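Local coordinates for protein dimethyl-sulfide monooxygenase (Hyphomicrobium sulfonivorans, PDB 6AK1) that oxidises dimethyl sulfide to methanethiol and formaldehyde, using NADH, molecular oxygen and the cofactor FMN, in the first step of dimethyl sulfide degradation, at residues A[16-21]-A[77-82]; A[46-51]-A[404-409]; A[260-265]-A[275-280]; A[298-303]-A[358-363]. One frame throughout, in Å; residues are numbered along the deposited sequence.

In the fold
All four contacts belong to a TIM-barrel monooxygenase of the luciferase-like family. Along the chain, contact 1 and contact 2 interlock, since their segments alternate, while contacts 3 and 4 lie within the long loop that contact 2 closes. Contacts 2 and 3 pack helices on the barrel wall: helix 36-48 against helix 403-418, and helix 251-267 on strand 276-284. Contacts 1 and 4 tie together loops and helix ends beyond it; their centres are about 14 Å apart, and Ala20 N meets Cys363 O in a probable hydrogen bond. Contact 3, its centre about 28 Å from that of contact 1, still touches it where Gln18 meets Leu280. Contact 1 lies near residues that, by similarity, bind FMN.

Contact 1. Residues A[16-21]-A[77-82]; sequences SHQSAG and ADQVPV
Ser16 and Asp78 join two long loops of the barrel, one following strand 6-12 and the other following helix 71-75, by a single backbone bridge bonded as in a parallel pair. Ser16 N donates to Ala77 O (3.0 Å), and Gln79 N returns a bond to Ser16 O (3.0 Å). The second loop starts from a Schellman motif in which Ala77 is the C-prime residue. Beyond the bridge, a chi2 of -169° sets CD of Gln79 anti, and from there NE2 meets His17 O at 3.1 Å. This N-H points almost straight at the oxygen (164°), which lies in the plane of the amide, although the donor is tilted from the carbonyl plane of His17. The same NE2 stands at the edge of the imidazole, 3.8 Å from His17 CD2. The Gln79 side chain is about 8 Å from that of Asp58, an FMN-binding residue by similarity. An alanine here would probably leave His17 O and the Tyr63 hydroxyl each without this partner. Ser16 OG turns to Asp76 O, beside the bridge. Glutamine suits its place because both ends of the amide are bonded, NE2 to His17 O and OE1 to Tyr63 OH, which fixes its flip.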
loop_
_atom_site.group_PDB
_atom_site.type_symbol
_atom_site.label_atom_id
_atom_site.label_comp_id
_atom_site.label_asym_id
_atom_site.label_seq_id
_atom_site.Cartn_x
_atom_site.Cartn_y
_atom_site.Cartn_z
ATOM N N SER A 16 4.656 -3.680 -15.901
ATOM C CA SER A 16 4.438 -5.013 -15.333
ATOM C C SER A 16 4.621 -4.951 -13.818
ATOM O O SER A 16 5.726 -4.691 -13.325
ATOM C CB SER A 16 5.387 -6.026 -15.956
ATOM O OG SER A 16 5.135 -6.196 -17.347
ATOM N N HIS A 17 3.539 -5.202 -13.084
ATOM C CA HIS A 17 3.530 -5.054 -11.637
ATOM C C HIS A 17 3.575 -6.417 -10.959
ATOM O O HIS A 17 4.603 -6.815 -10.407
ATOM C CB HIS A 17 2.278 -4.278 -11.199
ATOM C CG HIS A 17 2.212 -3.993 -9.734
ATOM N ND1 HIS A 17 1.033 -3.660 -9.096
ATOM C CD2 HIS A 17 3.176 -3.977 -8.779
ATOM C CE1 HIS A 17 1.274 -3.457 -7.810
ATOM N NE2 HIS A 17 2.565 -3.647 -7.591
ATOM N N GLN A 18 2.451 -7.119 -10.975
ATOM C CA GLN A 18 2.348 -8.467 -10.434
ATOM C C GLN A 18 2.272 -9.544 -11.516
ATOM O O GLN A 18 2.287 -10.734 -11.177
ATOM C CB GLN A 18 1.128 -8.573 -9.511
ATOM C CG GLN A 18 1.148 -7.611 -8.331
ATOM C CD GLN A 18 2.259 -7.923 -7.315
ATOM O OE1 GLN A 18 3.116 -7.081 -7.032
ATOM N NE2 GLN A 18 2.233 -9.124 -6.759
ATOM N N SER A 19 2.217 -9.169 -12.802
ATOM C CA SER A 19 2.086 -10.117 -13.905
ATOM C C SER A 19 3.107 -9.808 -14.992
ATOM O O SER A 19 3.402 -8.641 -15.267
ATOM C CB SER A 19 0.682 -10.078 -14.520
ATOM O OG SER A 19 -0.284 -10.605 -13.622
ATOM N N ALA A 20 3.618 -10.859 -15.638
ATOM C CA ALA A 20 4.670 -10.731 -16.642
ATOM C C ALA A 20 4.108 -10.999 -18.032
ATOM O O ALA A 20 3.355 -11.955 -18.218
ATOM C CB ALA A 20 5.822 -11.694 -16.343
ATOM N N GLY A 21 4.474 -10.160 -19.005
ATOM C CA GLY A 21 4.060 -10.344 -20.384
ATOM C C GLY A 21 2.632 -9.950 -20.730
ATOM O O GLY A 21 2.356 -9.657 -21.904
ATOM N N ALA A 77 9.524 -4.940 -18.948
ATOM C CA ALA A 77 9.073 -3.773 -18.185
ATOM C C ALA A 77 8.586 -4.158 -16.792
ATOM O O ALA A 77 7.580 -3.635 -16.298
ATOM C CB ALA A 77 7.984 -2.999 -18.939
ATOM N N ASP A 78 9.329 -5.057 -16.137
ATOM C CA ASP A 78 8.986 -5.573 -14.807
ATOM C C ASP A 78 9.422 -4.567 -13.741
ATOM O O ASP A 78 10.545 -4.610 -13.226
ATOM C CB ASP A 78 9.619 -6.943 -14.591
ATOM C CG ASP A 78 9.228 -7.924 -15.681
ATOM O OD1 ASP A 78 8.032 -8.288 -15.755
ATOM O OD2 ASP A 78 10.107 -8.289 -16.493
ATOM N N GLN A 79 8.496 -3.653 -13.417
ATOM C CA GLN A 79 8.659 -2.576 -12.440
ATOM C C GLN A 79 9.801 -1.633 -12.810
ATOM O O GLN A 79 10.302 -0.890 -11.963
ATOM C CB GLN A 79 8.812 -3.147 -11.022
ATOM C CG GLN A 79 7.567 -3.966 -10.597
ATOM C CD GLN A 79 7.544 -4.325 -9.110
ATOM O OE1 GLN A 79 8.268 -3.737 -8.301
ATOM N NE2 GLN A 79 6.712 -5.307 -8.748
ATOM N N VAL A 80 10.213 -1.652 -14.077
ATOM C CA VAL A 80 11.066 -0.628 -14.648
ATOM C C VAL A 80 10.616 -0.438 -16.104
ATOM O O VAL A 80 10.424 -1.413 -16.820
ATOM C CB VAL A 80 12.577 -0.991 -14.540
ATOM C CG1 VAL A 80 12.907 -2.290 -15.287
ATOM C CG2 VAL A 80 13.453 0.171 -15.045
ATOM N N PRO A 81 10.395 0.814 -16.539
ATOM C CA PRO A 81 10.485 2.078 -15.791
ATOM C C PRO A 81 9.434 2.211 -14.694
ATOM O O PRO A 81 8.378 1.595 -14.777
ATOM C CB PRO A 81 10.270 3.147 -16.874
ATOM C CG PRO A 81 9.482 2.432 -17.954
ATOM C CD PRO A 81 10.019 1.030 -17.951
ATOM N N VAL A 82 9.729 2.997 -13.661
ATOM C CA VAL A 82 8.762 3.263 -12.602
ATOM C C VAL A 82 8.810 4.755 -12.278
ATOM O O VAL A 82 9.887 5.311 -12.041
ATOM C CB VAL A 82 9.025 2.400 -11.353
ATOM C CG1 VAL A 82 10.457 2.534 -10.915
ATOM C CG2 VAL A 82 8.065 2.774 -10.204
#

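Contact 2. Residues A[46-51]-A[404-409]; sequences LERGCF and SVTDFI
Ile409 sits at the middle of the contact, where the C-terminal end of helix 36-48 and the turn after it meet helix 403-418, its branches spread over Arg48, Gly49 and Phe51. CG1 is anti to the carbonyl carbon (chi1 -62°), which leaves CG2 anti to the backbone N. Ile409 CG2 lies 3.7 Å from Gly49 CA and also over one face of the Arg48 guanidinium, offset toward its rim. Ile409 CG1 meets Phe51 CE1 at 3.8 Å. Glycine fits at position 49 because a beta carbon there would run into Ile409 CG1. The rings of Phe51 and Phe408 stand nearly perpendicular, at 89°; Phe408 CD1 comes to the edge of the Phe51 ring, 3.6 Å from Phe51 CZ. Farther along, Leu46 and Val405 cross at about a right angle, Leu46 CD2 touching Val405 CG1 at 3.6 Å. At the outer margin, Thr406 CG2 lies near the guanidinium plane of Arg48, whose NH2 makes salt bridges with Glu45 and Asp410; a long, charged chain can cover the apolar centre and still reach these acids. An alanine in place of Ile409 would probably leave a gap beside Gly49 CA and Phe51 CE1 and strip the guanidinium face of its methyl cover. A Schellman motif at Cys50 ends helix 36-48, and Phe51 packs on Leu7 and Leu396. Such packing of helix 36-48 on helix 403-418, over adjacent strands 6-12 and 393-397, is the ring closure of a TIM barrel.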
loop_
_atom_site.group_PDB
_atom_site.type_symbol
_atom_site.label_atom_id
_atom_site.label_comp_id
_atom_site.label_asym_id
_atom_site.label_seq_id
_atom_site.Cartn_x
_atom_site.Cartn_y
_atom_site.Cartn_z
ATOM N N LEU A 46 -12.893 3.475 -10.607
ATOM C CA LEU A 46 -13.023 2.954 -9.247
ATOM C C LEU A 46 -14.256 3.496 -8.534
ATOM O O LEU A 46 -14.851 2.781 -7.723
ATOM C CB LEU A 46 -11.766 3.267 -8.432
ATOM C CG LEU A 46 -10.468 2.539 -8.828
ATOM C CD1 LEU A 46 -9.422 2.699 -7.764
ATOM C CD2 LEU A 46 -10.719 1.074 -9.058
ATOM N N GLU A 47 -14.668 4.743 -8.809
ATOM C CA GLU A 47 -15.852 5.263 -8.123
ATOM C C GLU A 47 -17.144 4.719 -8.715
ATOM O O GLU A 47 -18.133 4.575 -7.996
ATOM C CB GLU A 47 -15.876 6.800 -8.139
ATOM C CG GLU A 47 -14.787 7.385 -7.301
ATOM C CD GLU A 47 -15.074 8.777 -6.763
ATOM O OE1 GLU A 47 -15.768 9.583 -7.423
ATOM O OE2 GLU A 47 -14.582 9.071 -5.659
ATOM N N ARG A 48 -17.154 4.398 -10.006
ATOM C CA ARG A 48 -18.303 3.713 -10.584
ATOM C C ARG A 48 -18.616 2.422 -9.830
ATOM O O ARG A 48 -19.783 2.027 -9.729
ATOM C CB ARG A 48 -18.052 3.430 -12.074
ATOM C CG ARG A 48 -19.222 2.764 -12.801
ATOM C CD ARG A 48 -18.941 2.584 -14.280
ATOM N NE ARG A 48 -17.997 1.511 -14.589
ATOM C CZ ARG A 48 -18.343 0.242 -14.802
ATOM N NH1 ARG A 48 -19.618 -0.126 -14.712
ATOM N NH2 ARG A 48 -17.419 -0.667 -15.101
ATOM N N GLY A 49 -17.600 1.771 -9.271
ATOM C CA GLY A 49 -17.788 0.577 -8.476
ATOM C C GLY A 49 -17.672 0.771 -6.980
ATOM O O GLY A 49 -17.666 -0.228 -6.251
ATOM N N CYS A 50 -17.557 2.019 -6.501
ATOM C CA CYS A 50 -17.480 2.346 -5.065
ATOM C C CYS A 50 -16.330 1.613 -4.365
ATOM O O CYS A 50 -16.430 1.221 -3.196
ATOM C CB CYS A 50 -18.813 2.062 -4.359
ATOM S SG CYS A 50 -20.195 3.147 -4.828
ATOM N N PHE A 51 -15.221 1.428 -5.081
ATOM C CA PHE A 51 -14.016 0.896 -4.454
ATOM C C PHE A 51 -13.538 1.838 -3.350
ATOM O O PHE A 51 -13.684 3.061 -3.435
ATOM C CB PHE A 51 -12.899 0.712 -5.491
ATOM C CG PHE A 51 -12.888 -0.642 -6.165
ATOM C CD1 PHE A 51 -14.064 -1.228 -6.624
ATOM C CD2 PHE A 51 -11.690 -1.323 -6.350
ATOM C CE1 PHE A 51 -14.042 -2.464 -7.251
ATOM C CE2 PHE A 51 -11.657 -2.564 -6.985
ATOM C CZ PHE A 51 -12.833 -3.136 -7.441
ATOM N N SER A 404 -9.159 -5.534 -15.573
ATOM C CA SER A 404 -9.257 -6.291 -14.329
ATOM C C SER A 404 -10.215 -5.622 -13.352
ATOM O O SER A 404 -11.039 -6.296 -12.728
ATOM C CB SER A 404 -7.872 -6.451 -13.709
ATOM O OG SER A 404 -7.966 -6.514 -12.295
ATOM N N VAL A 405 -10.131 -4.295 -13.225
ATOM C CA VAL A 405 -11.040 -3.536 -12.365
ATOM C C VAL A 405 -12.435 -3.453 -12.978
ATOM O O VAL A 405 -13.448 -3.639 -12.285
ATOM C CB VAL A 405 -10.466 -2.133 -12.116
ATOM C CG1 VAL A 405 -11.565 -1.192 -11.665
ATOM C CG2 VAL A 405 -9.334 -2.177 -11.110
ATOM N N THR A 406 -12.506 -3.163 -14.279
ATOM C CA THR A 406 -13.788 -3.092 -14.975
ATOM C C THR A 406 -14.548 -4.413 -14.902
ATOM O O THR A 406 -15.760 -4.421 -14.654
ATOM C CB THR A 406 -13.560 -2.681 -16.430
ATOM O OG1 THR A 406 -12.959 -1.380 -16.456
ATOM C CG2 THR A 406 -14.891 -2.629 -17.193
ATOM N N ASP A 407 -13.860 -5.542 -15.119
ATOM C CA ASP A 407 -14.533 -6.838 -15.022
ATOM C C ASP A 407 -15.019 -7.105 -13.598
ATOM O O ASP A 407 -16.133 -7.611 -13.398
ATOM C CB ASP A 407 -13.603 -7.970 -15.467
ATOM C CG ASP A 407 -13.500 -8.100 -16.968
ATOM O OD1 ASP A 407 -14.288 -7.449 -17.697
ATOM O OD2 ASP A 407 -12.624 -8.880 -17.417
ATOM N N PHE A 408 -14.194 -6.788 -12.594
ATOM C CA PHE A 408 -14.635 -6.942 -11.211
ATOM C C PHE A 408 -15.901 -6.140 -10.943
ATOM O O PHE A 408 -16.863 -6.653 -10.358
ATOM C CB PHE A 408 -13.537 -6.518 -10.238
ATOM C CG PHE A 408 -13.750 -7.041 -8.847
ATOM C CD1 PHE A 408 -14.504 -6.328 -7.938
ATOM C CD2 PHE A 408 -13.219 -8.274 -8.467
ATOM C CE1 PHE A 408 -14.722 -6.812 -6.670
ATOM C CE2 PHE A 408 -13.434 -8.764 -7.188
ATOM C CZ PHE A 408 -14.185 -8.035 -6.292
ATOM N N ILE A 409 -15.917 -4.873 -11.358
ATOM C CA ILE A 409 -17.097 -4.044 -11.129
ATOM C C ILE A 409 -18.308 -4.611 -11.867
ATOM O O ILE A 409 -19.396 -4.720 -11.299
ATOM C CB ILE A 409 -16.808 -2.588 -11.532
ATOM C CG1 ILE A 409 -15.674 -2.030 -10.668
ATOM C CG2 ILE A 409 -18.077 -1.721 -11.408
ATOM C CD1 ILE A 409 -15.183 -0.650 -11.109
#

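Contact 3. Residues A[260-265]-A[275-280]; sequences DIRNQA and IKIFML
Ile277 CD1 is met by both Ile261 and Arg262 of helix 251-267, within the beta-alpha-beta unit formed by strand 243-246, this helix and strand 276-284. Ile261 comes at it tip to tip, with CG2 at 3.6 Å from Ile277 CD1. The Arg262 guanidinium covers the same methyl: Ile277 CD1 lies 3.7 Å above the plane, over its centre. One turn along the helix, Ala265 CB touches Ile275 CD1 at 3.7 Å. The small alanine suits this place because the longer isoleucine from the strand side supplies the reach. Branched residues suit Ile261, Ile275 and Ile277, which also pack on Met244 or Ile246 of the neighbouring strand and so fill the layer between helix and sheet.

What sets the guanidinium in place lies in a second shell. The Arg262 chain is extended from CG to NE, and its guanidinium lies near the start of the strand. There NH2 makes a salt bridge with Asp392 and a hydrogen bond to Gly390 O, while NH1 bonds to Arg272 O. Asp392 OD2 also accepts the backbone N of Ile277, tying this acid to both helix and strand. The direct polar link between the segments is weak: Arg262 NH1 reaches Ile275 O at the guanidinium edge, 3.0 Å away, with a bent N-H...O angle of 132°.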
loop_
_atom_site.group_PDB
_atom_site.type_symbol
_atom_site.label_atom_id
_atom_site.label_comp_id
_atom_site.label_asym_id
_atom_site.label_seq_id
_atom_site.Cartn_x
_atom_site.Cartn_y
_atom_site.Cartn_z
ATOM N N ASP A 260 -3.133 -13.997 14.344
ATOM C CA ASP A 260 -1.884 -13.499 14.930
ATOM C C ASP A 260 -1.795 -11.975 14.886
ATOM O O ASP A 260 -1.396 -11.343 15.873
ATOM C CB ASP A 260 -0.674 -14.116 14.224
ATOM C CG ASP A 260 -0.433 -15.571 14.636
ATOM O OD1 ASP A 260 -1.060 -16.020 15.627
ATOM O OD2 ASP A 260 0.393 -16.261 13.985
ATOM N N ILE A 261 -2.146 -11.367 13.746
ATOM C CA ILE A 261 -2.060 -9.909 13.627
ATOM C C ILE A 261 -2.958 -9.240 14.657
ATOM O O ILE A 261 -2.554 -8.275 15.318
ATOM C CB ILE A 261 -2.402 -9.458 12.190
ATOM C CG1 ILE A 261 -1.209 -9.686 11.259
ATOM C CG2 ILE A 261 -2.874 -8.003 12.158
ATOM C CD1 ILE A 261 -1.583 -9.713 9.784
ATOM N N ARG A 262 -4.182 -9.758 14.831
ATOM C CA ARG A 262 -5.100 -9.141 15.788
ATOM C C ARG A 262 -4.692 -9.428 17.237
ATOM O O ARG A 262 -4.998 -8.624 18.127
ATOM C CB ARG A 262 -6.536 -9.597 15.510
ATOM C CG ARG A 262 -7.027 -9.254 14.090
ATOM C CD ARG A 262 -8.545 -9.420 13.904
ATOM N NE ARG A 262 -8.903 -9.545 12.493
ATOM C CZ ARG A 262 -9.064 -8.521 11.656
ATOM N NH1 ARG A 262 -8.898 -7.269 12.077
ATOM N NH2 ARG A 262 -9.374 -8.751 10.387
ATOM N N ASN A 263 -3.992 -10.542 17.495
ATOM C CA ASN A 263 -3.370 -10.732 18.805
ATOM C C ASN A 263 -2.301 -9.671 19.049
ATOM O O ASN A 263 -2.234 -9.065 20.126
ATOM C CB ASN A 263 -2.758 -12.136 18.915
ATOM C CG ASN A 263 -3.805 -13.249 18.903
ATOM O OD1 ASN A 263 -4.985 -13.021 19.177
ATOM N ND2 ASN A 263 -3.366 -14.463 18.586
ATOM N N GLN A 264 -1.458 -9.428 18.043
ATOM C CA GLN A 264 -0.414 -8.416 18.160
ATOM C C GLN A 264 -1.001 -7.012 18.308
ATOM O O GLN A 264 -0.421 -6.169 19.005
ATOM C CB GLN A 264 0.529 -8.512 16.952
ATOM C CG GLN A 264 1.543 -9.671 17.056
ATOM C CD GLN A 264 1.903 -10.333 15.714
ATOM O OE1 GLN A 264 1.747 -9.744 14.645
ATOM N NE2 GLN A 264 2.381 -11.578 15.779
ATOM N N ALA A 265 -2.158 -6.743 17.692
ATOM C CA ALA A 265 -2.771 -5.428 17.859
ATOM C C ALA A 265 -3.163 -5.202 19.312
ATOM O O ALA A 265 -2.850 -4.160 19.901
ATOM C CB ALA A 265 -3.988 -5.280 16.945
ATOM N N ILE A 275 -7.129 -2.708 13.056
ATOM C CA ILE A 275 -6.356 -2.894 11.838
ATOM C C ILE A 275 -7.258 -3.573 10.826
ATOM O O ILE A 275 -7.862 -4.609 11.128
ATOM C CB ILE A 275 -5.098 -3.742 12.091
ATOM C CG1 ILE A 275 -4.308 -3.190 13.282
ATOM C CG2 ILE A 275 -4.237 -3.833 10.831
ATOM C CD1 ILE A 275 -3.045 -4.001 13.609
ATOM N N LYS A 276 -7.355 -2.998 9.636
ATOM C CA LYS A 276 -8.069 -3.627 8.539
ATOM C C LYS A 276 -7.047 -4.373 7.699
ATOM O O LYS A 276 -6.006 -3.811 7.351
ATOM C CB LYS A 276 -8.822 -2.589 7.713
ATOM C CG LYS A 276 -9.643 -1.641 8.557
ATOM C CD LYS A 276 -10.672 -2.400 9.376
ATOM C CE LYS A 276 -11.252 -1.505 10.468
ATOM N NZ LYS A 276 -12.336 -2.179 11.240
ATOM N N ILE A 277 -7.321 -5.645 7.409
ATOM C CA ILE A 277 -6.338 -6.536 6.804
ATOM C C ILE A 277 -6.734 -6.791 5.350
ATOM O O ILE A 277 -7.838 -7.269 5.065
ATOM C CB ILE A 277 -6.210 -7.847 7.596
ATOM C CG1 ILE A 277 -5.798 -7.546 9.045
ATOM C CG2 ILE A 277 -5.211 -8.765 6.933
ATOM C CD1 ILE A 277 -5.666 -8.768 9.938
ATOM N N PHE A 278 -5.833 -6.470 4.434
ATOM C CA PHE A 278 -6.075 -6.610 3.010
ATOM C C PHE A 278 -5.083 -7.618 2.463
ATOM O O PHE A 278 -3.886 -7.536 2.761
ATOM C CB PHE A 278 -5.915 -5.269 2.280
ATOM C CG PHE A 278 -6.677 -4.146 2.905
ATOM C CD1 PHE A 278 -7.997 -4.322 3.288
ATOM C CD2 PHE A 278 -6.071 -2.911 3.125
ATOM C CE1 PHE A 278 -8.715 -3.275 3.879
ATOM C CE2 PHE A 278 -6.778 -1.857 3.704
ATOM C CZ PHE A 278 -8.104 -2.042 4.089
ATOM N N MET A 279 -5.564 -8.557 1.665
ATOM C CA MET A 279 -4.695 -9.572 1.102
ATOM C C MET A 279 -4.557 -9.353 -0.395
ATOM O O MET A 279 -5.476 -8.879 -1.058
ATOM C CB MET A 279 -5.224 -10.986 1.377
ATOM C CG MET A 279 -6.616 -11.250 0.810
ATOM S SD MET A 279 -7.150 -12.969 0.961
ATOM C CE MET A 279 -6.306 -13.720 -0.438
ATOM N N LEU A 280 -3.397 -9.701 -0.917
ATOM C CA LEU A 280 -3.175 -9.667 -2.352
ATOM C C LEU A 280 -3.992 -10.769 -3.025
ATOM O O LEU A 280 -4.032 -11.908 -2.547
ATOM C CB LEU A 280 -1.684 -9.823 -2.651
ATOM C CG LEU A 280 -1.277 -10.084 -4.106
ATOM C CD1 LEU A 280 -1.598 -8.858 -4.920
ATOM C CD2 LEU A 280 0.197 -10.404 -4.200
#

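Contact 4. Residues A[298-303]-A[358-363]; sequences EYLSYA and VIRERC
Leu300 is the first residue along 298-303 to meet the other helix, and its CB and both methyls are used. Just before it, Glu298 OE2 is hydrogen-bonded to His25 NE2, and the Tyr299 ring meets that of His25 edge-to-face. The chain of Arg360 is extended from CG to NE, and one face of its guanidinium lies on Leu300 CB, which is 3.7 Å from Arg360 NH2. With CG of Leu300 anti to the carbonyl carbon (chi1 -79°), the branch points across to the other helix, and its two methyls part: Leu300 CD2 reaches the backbone at Arg360 O (3.6 Å), and Leu300 CD1 touches Glu361 OE1 (3.4 Å). Leucine suits this place, long enough to cross to the last turns of helix 355-362 and forked enough to pack on both charged residues. Glu361 starts out away from the contact and bends at chi2 (-101°) to return.

Ser301 faces away; its OG bonds to Glu298 O at 2.7 Å, within its own segment. The chain then makes a type I turn, closed by Ala303 N to Leu300 O. The turn delivers Ala303 CB to Cys363 CB, only 3.5 Å away, and Cys363 SG is 3.6 Å from Ala303 CB. So tight a fit suits a residue as small as alanine.

The backbone of Cys363 bonds to Ala20, in the loop after strand 6-12. Helix 305-316 packs on Ile359 and Cys363, completing the cluster with helices 289-300 and 355-362.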
loop_
_atom_site.group_PDB
_atom_site.type_symbol
_atom_site.label_atom_id
_atom_site.label_comp_id
_atom_site.label_asym_id
_atom_site.label_seq_id
_atom_site.Cartn_x
_atom_site.Cartn_y
_atom_site.Cartn_z
ATOM N N GLU A 298 -6.076 -17.135 -22.335
ATOM C CA GLU A 298 -5.739 -16.113 -23.319
ATOM C C GLU A 298 -4.665 -15.172 -22.779
ATOM O O GLU A 298 -3.683 -14.873 -23.460
ATOM C CB GLU A 298 -7.011 -15.347 -23.711
ATOM C CG GLU A 298 -6.896 -14.522 -24.980
ATOM C CD GLU A 298 -8.168 -13.728 -25.272
ATOM O OE1 GLU A 298 -9.031 -14.240 -26.030
ATOM O OE2 GLU A 298 -8.305 -12.596 -24.735
ATOM N N TYR A 299 -4.821 -14.723 -21.535
ATOM C CA TYR A 299 -3.772 -13.936 -20.901
ATOM C C TYR A 299 -2.466 -14.714 -20.834
ATOM O O TYR A 299 -1.402 -14.197 -21.206
ATOM C CB TYR A 299 -4.221 -13.497 -19.506
ATOM C CG TYR A 299 -5.402 -12.543 -19.538
ATOM C CD1 TYR A 299 -5.806 -11.944 -20.726
ATOM C CD2 TYR A 299 -6.107 -12.236 -18.386
ATOM C CE1 TYR A 299 -6.889 -11.076 -20.761
ATOM C CE2 TYR A 299 -7.182 -11.367 -18.412
ATOM C CZ TYR A 299 -7.571 -10.791 -19.594
ATOM O OH TYR A 299 -8.660 -9.936 -19.612
ATOM N N LEU A 300 -2.528 -15.977 -20.387
ATOM C CA LEU A 300 -1.307 -16.764 -20.254
ATOM C C LEU A 300 -0.579 -16.933 -21.583
ATOM O O LEU A 300 0.645 -17.091 -21.595
ATOM C CB LEU A 300 -1.611 -18.131 -19.666
ATOM C CG LEU A 300 -1.815 -18.228 -18.162
ATOM C CD1 LEU A 300 -1.838 -19.706 -17.739
ATOM C CD2 LEU A 300 -0.734 -17.463 -17.426
ATOM N N SER A 301 -1.290 -16.897 -22.710
ATOM C CA SER A 301 -0.581 -17.039 -23.977
ATOM C C SER A 301 0.353 -15.867 -24.247
ATOM O O SER A 301 1.262 -16.007 -25.071
ATOM C CB SER A 301 -1.565 -17.216 -25.141
ATOM O OG SER A 301 -2.276 -16.023 -25.424
ATOM N N TYR A 302 0.175 -14.730 -23.551
ATOM C CA TYR A 302 1.095 -13.599 -23.638
ATOM C C TYR A 302 2.178 -13.618 -22.568
ATOM O O TYR A 302 2.971 -12.668 -22.495
ATOM C CB TYR A 302 0.329 -12.272 -23.551
ATOM C CG TYR A 302 -0.498 -12.009 -24.787
ATOM C CD1 TYR A 302 0.057 -11.360 -25.878
ATOM C CD2 TYR A 302 -1.813 -12.446 -24.872
ATOM C CE1 TYR A 302 -0.674 -11.148 -27.025
ATOM C CE2 TYR A 302 -2.562 -12.232 -26.013
ATOM C CZ TYR A 302 -1.983 -11.582 -27.087
ATOM O OH TYR A 302 -2.709 -11.346 -28.230
ATOM N N ALA A 303 2.242 -14.673 -21.755
ATOM C CA ALA A 303 3.142 -14.681 -20.609
ATOM C C ALA A 303 4.594 -14.538 -21.051
ATOM O O ALA A 303 4.992 -15.041 -22.106
ATOM C CB ALA A 303 2.968 -15.970 -19.813
ATOM N N VAL A 358 5.270 -24.461 -13.992
ATOM C CA VAL A 358 4.766 -23.658 -12.882
ATOM C C VAL A 358 5.043 -22.172 -13.123
ATOM O O VAL A 358 4.151 -21.327 -12.975
ATOM C CB VAL A 358 5.372 -24.149 -11.555
ATOM C CG1 VAL A 358 4.910 -23.280 -10.397
ATOM C CG2 VAL A 358 4.988 -25.608 -11.318
ATOM N N ILE A 359 6.283 -21.832 -13.504
ATOM C CA ILE A 359 6.652 -20.428 -13.707
ATOM C C ILE A 359 5.744 -19.775 -14.747
ATOM O O ILE A 359 5.353 -18.606 -14.603
ATOM C CB ILE A 359 8.136 -20.305 -14.112
ATOM C CG1 ILE A 359 9.050 -20.781 -12.982
ATOM C CG2 ILE A 359 8.471 -18.860 -14.512
ATOM C CD1 ILE A 359 8.666 -20.243 -11.616
ATOM N N ARG A 360 5.400 -20.517 -15.810
ATOM C CA ARG A 360 4.512 -19.980 -16.839
ATOM C C ARG A 360 3.141 -19.635 -16.262
ATOM O O ARG A 360 2.623 -18.536 -16.495
ATOM C CB ARG A 360 4.378 -20.966 -18.006
ATOM C CG ARG A 360 3.461 -20.447 -19.122
ATOM C CD ARG A 360 3.195 -21.475 -20.213
ATOM N NE ARG A 360 2.113 -21.021 -21.091
ATOM C CZ ARG A 360 0.826 -21.320 -20.915
ATOM N NH1 ARG A 360 0.449 -22.097 -19.897
ATOM N NH2 ARG A 360 -0.087 -20.842 -21.759
ATOM N N GLU A 361 2.537 -20.558 -15.499
ATOM C CA GLU A 361 1.271 -20.249 -14.834
ATOM C C GLU A 361 1.412 -19.062 -13.891
ATOM O O GLU A 361 0.484 -18.256 -13.759
ATOM C CB GLU A 361 0.746 -21.458 -14.054
ATOM C CG GLU A 361 0.382 -22.660 -14.897
ATOM C CD GLU A 361 -1.117 -22.787 -15.134
ATOM O OE1 GLU A 361 -1.521 -22.795 -16.318
ATOM O OE2 GLU A 361 -1.882 -22.888 -14.143
ATOM N N ARG A 362 2.553 -18.951 -13.206
ATOM C CA ARG A 362 2.747 -17.870 -12.244
ATOM C C ARG A 362 3.003 -16.518 -12.910
ATOM O O ARG A 362 3.027 -15.500 -12.210
ATOM C CB ARG A 362 3.890 -18.221 -11.279
ATOM C CG ARG A 362 3.674 -19.527 -10.470
ATOM C CD ARG A 362 2.261 -19.633 -9.873
ATOM N NE ARG A 362 1.918 -18.439 -9.112
ATOM C CZ ARG A 362 0.678 -18.039 -8.853
ATOM N NH1 ARG A 362 -0.344 -18.756 -9.288
ATOM N NH2 ARG A 362 0.468 -16.914 -8.169
ATOM N N CYS A 363 3.156 -16.470 -14.235
ATOM C CA CYS A 363 3.224 -15.182 -14.920
ATOM C C CYS A 363 1.993 -14.318 -14.678
ATOM O O CYS A 363 2.029 -13.129 -15.002
ATOM C CB CYS A 363 3.420 -15.379 -16.422
ATOM S SG CYS A 363 5.104 -15.840 -16.861
#